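Local coordinates for exoribonuclease II, mitochondrial (Candida glabrata, PDB 6F3H), which degrades RNA from the 3' end as the exoribonuclease component of the mitochondrial RNA degradosome, probably through a magnesium-dependent active site, at residues N300-G305 with Q330-S335; K374-A379 with M470-F475. The protein carries 1 engineered substitution. All coordinates share one frame; numbering follows the deposited sequence.

In the fold
Contacts 1 and 2 follow one another along the chain: the first closes where helix 334-343 begins, and the second opens on helix 369-378, the next helix in sequence. Their centres lie 34 Å apart and their nearest atoms about 20 Å, so they do not touch. Contact 1 joins the end of helix 293-303 to the start of helix 334-343; contact 2 ties helix 369-378 to residues 470-475, which lie within the RNB domain. Both lie away from the magnesium site at Asp401 and Asp410. By nearest atoms, contact 2 is about 10 Å from the bound nucleic acid and contact 1 about 17 Å. In both, a side chain at one helix end binds a backbone carbonyl at another.

Contact 1 (N300-G305 with Q330-S335); sequences NDYAAG and QDVTRS
A Schellman motif closes helix 293-303, and an arginine from the start of helix 334-343 reaches into it. Gly305 has left helical angles with a positive phi of 87°, and its N is bonded back to Tyr302 O at 2.9 Å. Arg334 leaves its own helix with CG beside the backbone N, and bends in its chain at chi2 and chi3 turn the guanidinium toward that closing turn. Arg334 NE gives a nearly straight hydrogen bond (171°) to Ala303 O at 2.9 Å. The oxygen lies in the guanidinium plane, at the group's edge, whereas the donor stands well above the carbonyl plane. Gly305, having no side chain, sets its CA over one face of the Arg334 guanidinium, 3.7 Å above the plane and shifted toward the rim. The positive charge thus sits at a helix C-terminus, an arrangement that is probably favourable electrostatically; NH2 has a weak hydrogen bond to His748 as well.

Tyr302 meets the base of the same arginine. With CG anti to the backbone N (chi1 -164°), its ring reaches out toward the 332-334 backbone and turns its edge, at Tyr302 CE2, to Arg334 N at 3.8 Å. That N is itself bonded to Asp821, while Thr333 at the N-cap uses OG1 to cap Leu336 N. Ile317 of helix 311-322 touches both Tyr302 and Val332. These two side chains cross at about a right angle, the tyrosine tip meeting one branch of the valine, with Tyr302 OH 4.1 Å from Val332 CG1.

Contact 2 (K374-A379 with M470-F475); sequences KLYDTA and MLPKSF
The start of helix 473-479, part of the RNB domain and with Pro472 at its N-cap position, packs against the final turn of helix 369-378. At the middle of the joint is a CH-pi contact between proline and tyrosine. Pro472 CG stands 3.7 Å from the centroid of the Tyr376 ring and only 1° off the ring normal, so CG of the pyrrolidine ring sits over the centre of one aromatic face, and the two side chains cross at about a right angle. Pro472 N lies over the rim of the same face, 3.4 Å from Tyr376 CE2.

The far end of the tyrosine is polar. Tyr376 OH donates to Met470 O (a selenomethionine residue) at 2.7 Å; the bond lies in the carbonyl plane, with the oxygen at the edge of the ring. A second hydrogen bond to Ser454 OG of helix 449-456 grips the same hydroxyl, which together with the proline should fix the rotation of this buried ring.

Where the first helix gives way to Ala379, the partner is the first turn of the second. Phe475 turns its ring edge to this residue, Phe475 CE1 lying 4.3 Å from Ala379 CB, and meets the Phe435 ring too. Ser474 has OG in the crowded position between backbone N and carbonyl carbon (chi1 73°). From there Ser474 OG donates to Ala379 O at 2.9 Å, approaching from above the carbonyl plane.

Contact 1 (N300-G305 with Q330-S335)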
ATOM      1  N   ASN A 300      -8.161 -16.871  16.900  1.00 40.53           N
ATOM      2  CA  ASN A 300      -8.492 -15.712  16.106  1.00 45.68           C
ATOM      3  C   ASN A 300      -7.253 -14.876  15.826  1.00 51.57           C
ATOM      4  O   ASN A 300      -6.947 -14.577  14.667  1.00 54.77           O
ATOM      5  CB  ASN A 300      -9.560 -14.925  16.838  1.00 49.75           C
ATOM      6  CG  ASN A 300     -10.023 -13.751  16.069  1.00 57.59           C
ATOM      7  OD1 ASN A 300     -10.468 -13.868  14.938  1.00 58.75           O
ATOM      8  ND2 ASN A 300      -9.934 -12.587  16.682  1.00 68.40           N
ATOM      9  N   ASP A 301      -6.510 -14.513  16.870  1.00 46.85           N
ATOM     10  CA  ASP A 301      -5.299 -13.744  16.646  1.00 44.27           C
ATOM     11  C   ASP A 301      -4.314 -14.481  15.745  1.00 44.88           C
ATOM     12  O   ASP A 301      -3.465 -13.844  15.125  1.00 51.41           O
ATOM     13  CB  ASP A 301      -4.654 -13.381  17.988  1.00 47.21           C
ATOM     14  CG  ASP A 301      -5.351 -12.209  18.674  1.00 50.07           C
ATOM     15  OD1 ASP A 301      -5.991 -11.434  17.950  1.00 53.42           O
ATOM     16  OD2 ASP A 301      -5.245 -12.021  19.907  1.00 49.01           O
ATOM     17  N   TYR A 302      -4.412 -15.798  15.624  1.00 42.65           N
ATOM     18  CA  TYR A 302      -3.511 -16.470  14.695  1.00 42.85           C
ATOM     19  C   TYR A 302      -4.003 -16.362  13.254  1.00 43.74           C
ATOM     20  O   TYR A 302      -3.251 -15.940  12.376  1.00 44.41           O
ATOM     21  CB  TYR A 302      -3.328 -17.933  15.102  1.00 46.42           C
ATOM     22  CG  TYR A 302      -2.133 -18.602  14.457  1.00 49.93           C
ATOM     23  CD1 TYR A 302      -0.875 -18.557  15.042  1.00 47.19           C
ATOM     24  CD2 TYR A 302      -2.261 -19.264  13.250  1.00 56.77           C
ATOM     25  CE1 TYR A 302       0.223 -19.162  14.431  1.00 51.26           C
ATOM     26  CE2 TYR A 302      -1.177 -19.870  12.634  1.00 57.01           C
ATOM     27  CZ  TYR A 302       0.056 -19.818  13.223  1.00 55.89           C
ATOM     28  OH  TYR A 302       1.114 -20.427  12.588  1.00 62.30           O
ATOM     29  N   ALA A 303      -5.272 -16.704  13.001  1.00 45.60           N
ATOM     30  CA  ALA A 303      -5.825 -16.646  11.645  1.00 40.04           C
ATOM     31  C   ALA A 303      -5.740 -15.249  11.055  1.00 46.00           C
ATOM     32  O   ALA A 303      -5.530 -15.088   9.846  1.00 50.42           O
ATOM     33  CB  ALA A 303      -7.274 -17.109  11.644  1.00 40.24           C
ATOM     34  N   ALA A 304      -5.961 -14.229  11.882  1.00 41.49           N
ATOM     35  CA  ALA A 304      -5.887 -12.847  11.453  1.00 39.73           C
ATOM     36  C   ALA A 304      -4.474 -12.390  11.147  1.00 54.70           C
ATOM     37  O   ALA A 304      -4.309 -11.356  10.500  1.00 62.84           O
ATOM     38  CB  ALA A 304      -6.482 -11.973  12.531  1.00 39.77           C
ATOM     39  N   GLY A 305      -3.459 -13.138  11.562  1.00 50.76           N
ATOM     40  CA  GLY A 305      -2.077 -12.761  11.330  1.00 52.21           C
ATOM     41  C   GLY A 305      -1.461 -11.860  12.374  1.00 56.30           C
ATOM     42  O   GLY A 305      -0.393 -11.292  12.124  1.00 65.35           O
ATOM     43  N   GLN A 330      -1.886 -32.499  10.888  1.00 80.53           N
ATOM     44  CA  GLN A 330      -1.829 -31.524   9.803  1.00 70.14           C
ATOM     45  C   GLN A 330      -1.018 -30.282  10.159  1.00 71.56           C
ATOM     46  O   GLN A 330      -0.992 -29.847  11.313  1.00 72.05           O
ATOM     47  CB  GLN A 330      -3.244 -31.118   9.442  1.00 64.74           C
ATOM     48  CG  GLN A 330      -4.207 -32.249   9.676  1.00 67.36           C
ATOM     49  CD  GLN A 330      -5.496 -32.066   8.930  1.00 75.80           C
ATOM     50  OE1 GLN A 330      -5.531 -31.409   7.884  1.00 78.25           O
ATOM     51  NE2 GLN A 330      -6.569 -32.667   9.442  1.00 79.14           N
ATOM     52  N   ASP A 331      -0.391 -29.686   9.137  1.00 73.17           N
ATOM     53  CA  ASP A 331       0.489 -28.548   9.373  1.00 70.37           C
ATOM     54  C   ASP A 331      -0.304 -27.379   9.932  1.00 64.37           C
ATOM     55  O   ASP A 331      -1.434 -27.101   9.521  1.00 66.31           O
ATOM     56  CB  ASP A 331       1.226 -28.149   8.089  1.00 72.76           C
ATOM     57  N   VAL A 332       0.307 -26.689  10.883  1.00 61.55           N
ATOM     58  CA  VAL A 332      -0.372 -25.639  11.625  1.00 54.55           C
ATOM     59  C   VAL A 332      -0.338 -24.389  10.775  1.00 54.13           C
ATOM     60  O   VAL A 332       0.710 -23.745  10.659  1.00 58.18           O
ATOM     61  CB  VAL A 332       0.295 -25.400  12.981  1.00 53.11           C
ATOM     62  CG1 VAL A 332      -0.220 -24.135  13.640  1.00 46.66           C
ATOM     63  CG2 VAL A 332       0.115 -26.611  13.874  1.00 54.69           C
ATOM     64  N   THR A 333      -1.494 -24.030  10.218  1.00 51.84           N
ATOM     65  CA  THR A 333      -1.648 -22.943   9.264  1.00 43.47           C
ATOM     66  C   THR A 333      -2.824 -22.098   9.698  1.00 44.23           C
ATOM     67  O   THR A 333      -3.753 -22.586  10.335  1.00 53.75           O
ATOM     68  CB  THR A 333      -1.898 -23.471   7.835  1.00 42.69           C
ATOM     69  OG1 THR A 333      -3.192 -24.089   7.752  1.00 47.43           O
ATOM     70  CG2 THR A 333      -0.881 -24.497   7.445  1.00 40.84           C
ATOM     71  N   ARG A 334      -2.812 -20.837   9.295  1.00 40.30           N
ATOM     72  CA  ARG A 334      -3.909 -19.961   9.671  1.00 40.25           C
ATOM     73  C   ARG A 334      -5.232 -20.543   9.226  1.00 40.42           C
ATOM     74  O   ARG A 334      -6.210 -20.500   9.972  1.00 49.77           O
ATOM     75  CB  ARG A 334      -3.717 -18.597   9.036  1.00 47.33           C
ATOM     76  CG  ARG A 334      -2.283 -18.124   9.026  1.00 46.99           C
ATOM     77  CD  ARG A 334      -2.116 -16.844   9.769  1.00 49.10           C
ATOM     78  NE  ARG A 334      -2.828 -15.777   9.104  1.00 56.08           N
ATOM     79  CZ  ARG A 334      -2.278 -14.977   8.204  1.00 61.72           C
ATOM     80  NH1 ARG A 334      -0.999 -15.150   7.881  1.00 57.37           N
ATOM     81  NH2 ARG A 334      -3.012 -14.020   7.625  1.00 63.14           N
ATOM     82  N   SER A 335      -5.277 -21.084   8.004  1.00 40.55           N
ATOM     83  CA  SER A 335      -6.477 -21.753   7.506  1.00 43.83           C
ATOM     84  C   SER A 335      -6.963 -22.778   8.490  1.00 44.43           C
ATOM     85  O   SER A 335      -8.172 -22.971   8.672  1.00 46.19           O
ATOM     86  CB  SER A 335      -6.209 -22.429   6.176  1.00 40.91           C
ATOM     87  OG  SER A 335      -6.014 -21.449   5.196  1.00 56.02           O
TER

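Contact 2 (K374-A379 with M470-F475)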
ATOM      1  N   LYS A 374     -16.541   6.810  16.944  1.00 81.35           N
ATOM      2  CA  LYS A 374     -17.521   7.487  17.786  1.00 81.62           C
ATOM      3  C   LYS A 374     -17.512   8.994  17.542  1.00 70.92           C
ATOM      4  O   LYS A 374     -18.545   9.652  17.681  1.00 67.75           O
ATOM      5  CB  LYS A 374     -17.251   7.163  19.254  1.00 88.26           C
ATOM      6  CG  LYS A 374     -17.528   5.706  19.632  1.00 92.28           C
ATOM      7  CD  LYS A 374     -18.055   5.554  21.070  1.00 96.75           C
ATOM      8  CE  LYS A 374     -19.283   6.434  21.343  1.00 96.61           C
ATOM      9  NZ  LYS A 374     -20.092   5.939  22.508  1.00 92.47           N
ATOM     10  N   LEU A 375     -16.362   9.552  17.182  1.00 66.27           N
ATOM     11  CA  LEU A 375     -16.315  10.944  16.749  1.00 67.46           C
ATOM     12  C   LEU A 375     -16.880  11.101  15.346  1.00 69.57           C
ATOM     13  O   LEU A 375     -17.685  11.999  15.086  1.00 73.45           O
ATOM     14  CB  LEU A 375     -14.868  11.436  16.795  1.00 65.43           C
ATOM     15  CG  LEU A 375     -14.427  12.850  16.422  1.00 65.19           C
ATOM     16  CD1 LEU A 375     -12.954  13.038  16.736  1.00 59.53           C
ATOM     17  CD2 LEU A 375     -14.585  13.056  14.960  1.00 65.96           C
ATOM     18  N   TYR A 376     -16.428  10.257  14.420  1.00 68.20           N
ATOM     19  CA  TYR A 376     -16.828  10.378  13.026  1.00 67.07           C
ATOM     20  C   TYR A 376     -18.329  10.285  12.862  1.00 75.00           C
ATOM     21  O   TYR A 376     -18.914  10.968  12.015  1.00 80.52           O
ATOM     22  CB  TYR A 376     -16.184   9.277  12.198  1.00 58.89           C
ATOM     23  CG  TYR A 376     -14.908   9.685  11.528  1.00 51.09           C
ATOM     24  CD1 TYR A 376     -14.066  10.610  12.102  1.00 46.89           C
ATOM     25  CD2 TYR A 376     -14.571   9.166  10.287  1.00 52.50           C
ATOM     26  CE1 TYR A 376     -12.897  10.978  11.478  1.00 52.33           C
ATOM     27  CE2 TYR A 376     -13.423   9.541   9.642  1.00 53.52           C
ATOM     28  CZ  TYR A 376     -12.580  10.447  10.234  1.00 56.22           C
ATOM     29  OH  TYR A 376     -11.413  10.808   9.573  1.00 58.49           O
ATOM     30  N   ASP A 377     -18.968   9.427  13.643  1.00 77.58           N
ATOM     31  CA  ASP A 377     -20.406   9.265  13.512  1.00 89.70           C
ATOM     32  C   ASP A 377     -21.146  10.536  13.890  1.00 93.39           C
ATOM     33  O   ASP A 377     -22.195  10.836  13.310  1.00 96.08           O
ATOM     34  CB  ASP A 377     -20.872   8.097  14.368  1.00103.59           C
ATOM     35  CG  ASP A 377     -20.393   6.769  13.830  1.00114.05           C
ATOM     36  OD1 ASP A 377     -19.939   6.750  12.664  1.00119.59           O
ATOM     37  OD2 ASP A 377     -20.446   5.760  14.571  1.00113.16           O
ATOM     38  N   THR A 378     -20.628  11.295  14.850  1.00 92.71           N
ATOM     39  CA  THR A 378     -21.305  12.507  15.281  1.00 88.76           C
ATOM     40  C   THR A 378     -20.597  13.772  14.822  1.00 81.70           C
ATOM     41  O   THR A 378     -20.963  14.865  15.259  1.00 79.93           O
ATOM     42  CB  THR A 378     -21.466  12.529  16.800  1.00 95.44           C
ATOM     43  OG1 THR A 378     -21.843  13.852  17.199  1.00 99.67           O
ATOM     44  CG2 THR A 378     -20.168  12.146  17.491  1.00 95.70           C
ATOM     45  N   ALA A 379     -19.624  13.663  13.930  1.00 81.81           N
ATOM     46  CA  ALA A 379     -18.920  14.847  13.470  1.00 82.97           C
ATOM     47  C   ALA A 379     -19.692  15.462  12.318  1.00 83.61           C
ATOM     48  O   ALA A 379     -20.353  14.757  11.548  1.00 73.86           O
ATOM     49  CB  ALA A 379     -17.500  14.513  13.016  1.00 79.78           C
HETATM   50  N   MSE A 470     -11.528   7.467   4.579  1.00 51.39           N
HETATM   51  CA  MSE A 470     -10.635   8.328   5.302  1.00 55.75           C
HETATM   52  C   MSE A 470     -11.352   9.466   6.051  1.00 58.01           C
HETATM   53  O   MSE A 470     -10.902   9.869   7.120  1.00 61.81           O
HETATM   54  CB  MSE A 470      -9.608   8.875   4.331  1.00 62.26           C
HETATM   55  CG  MSE A 470      -8.759   9.969   4.867  1.00 74.45           C
HETATM   56 SE   MSE A 470      -8.117  10.955   3.402  1.00 94.03          SE
HETATM   57  CE  MSE A 470      -6.589  10.112   3.210  1.00 88.54           C
ATOM     58  N   LEU A 471     -12.461   9.968   5.507  1.00 54.28           N
ATOM     59  CA  LEU A 471     -13.214  11.102   6.045  1.00 56.66           C
ATOM     60  C   LEU A 471     -14.590  10.668   6.565  1.00 62.86           C
ATOM     61  O   LEU A 471     -15.101   9.614   6.171  1.00 67.81           O
ATOM     62  CB  LEU A 471     -13.383  12.163   4.956  1.00 58.32           C
ATOM     63  CG  LEU A 471     -12.174  13.024   4.585  1.00 62.41           C
ATOM     64  CD1 LEU A 471     -12.275  13.566   3.165  1.00 61.71           C
ATOM     65  CD2 LEU A 471     -12.071  14.168   5.539  1.00 62.48           C
ATOM     66  N   PRO A 472     -15.216  11.441   7.462  1.00 60.59           N
ATOM     67  CA  PRO A 472     -16.527  11.029   8.003  1.00 60.23           C
ATOM     68  C   PRO A 472     -17.618  11.027   6.941  1.00 60.79           C
ATOM     69  O   PRO A 472     -17.516  11.687   5.910  1.00 61.74           O
ATOM     70  CB  PRO A 472     -16.833  12.074   9.085  1.00 57.46           C
ATOM     71  CG  PRO A 472     -15.575  12.823   9.307  1.00 54.50           C
ATOM     72  CD  PRO A 472     -14.689  12.653   8.115  1.00 53.53           C
ATOM     73  N   LYS A 473     -18.707  10.303   7.225  1.00 59.93           N
ATOM     74  CA  LYS A 473     -19.812  10.258   6.271  1.00 57.40           C
ATOM     75  C   LYS A 473     -20.356  11.644   6.026  1.00 63.30           C
ATOM     76  O   LYS A 473     -20.635  12.011   4.884  1.00 70.21           O
ATOM     77  CB  LYS A 473     -20.946   9.356   6.767  1.00 55.26           C
ATOM     78  N   SER A 474     -20.511  12.429   7.089  1.00 64.07           N
ATOM     79  CA  SER A 474     -21.101  13.755   6.949  1.00 66.67           C
ATOM     80  C   SER A 474     -20.317  14.609   5.970  1.00 65.91           C
ATOM     81  O   SER A 474     -20.888  15.228   5.070  1.00 74.86           O
ATOM     82  CB  SER A 474     -21.156  14.443   8.303  1.00 71.03           C
ATOM     83  OG  SER A 474     -19.862  14.832   8.693  1.00 73.08           O
ATOM     84  N   PHE A 475     -19.002  14.644   6.124  1.00 60.83           N
ATOM     85  CA  PHE A 475     -18.165  15.434   5.236  1.00 59.58           C
ATOM     86  C   PHE A 475     -18.199  14.903   3.814  1.00 58.88           C
ATOM     87  O   PHE A 475     -17.989  15.665   2.861  1.00 57.99           O
ATOM     88  CB  PHE A 475     -16.722  15.415   5.738  1.00 63.39           C
ATOM     89  CG  PHE A 475     -16.502  16.174   7.016  1.00 64.29           C
ATOM     90  CD1 PHE A 475     -17.292  15.945   8.125  1.00 67.96           C
ATOM     91  CD2 PHE A 475     -15.460  17.075   7.121  1.00 61.89           C
ATOM     92  CE1 PHE A 475     -17.084  16.634   9.295  1.00 70.38           C
ATOM     93  CE2 PHE A 475     -15.243  17.769   8.288  1.00 64.51           C
ATOM     94  CZ  PHE A 475     -16.048  17.549   9.379  1.00 68.78           C
TER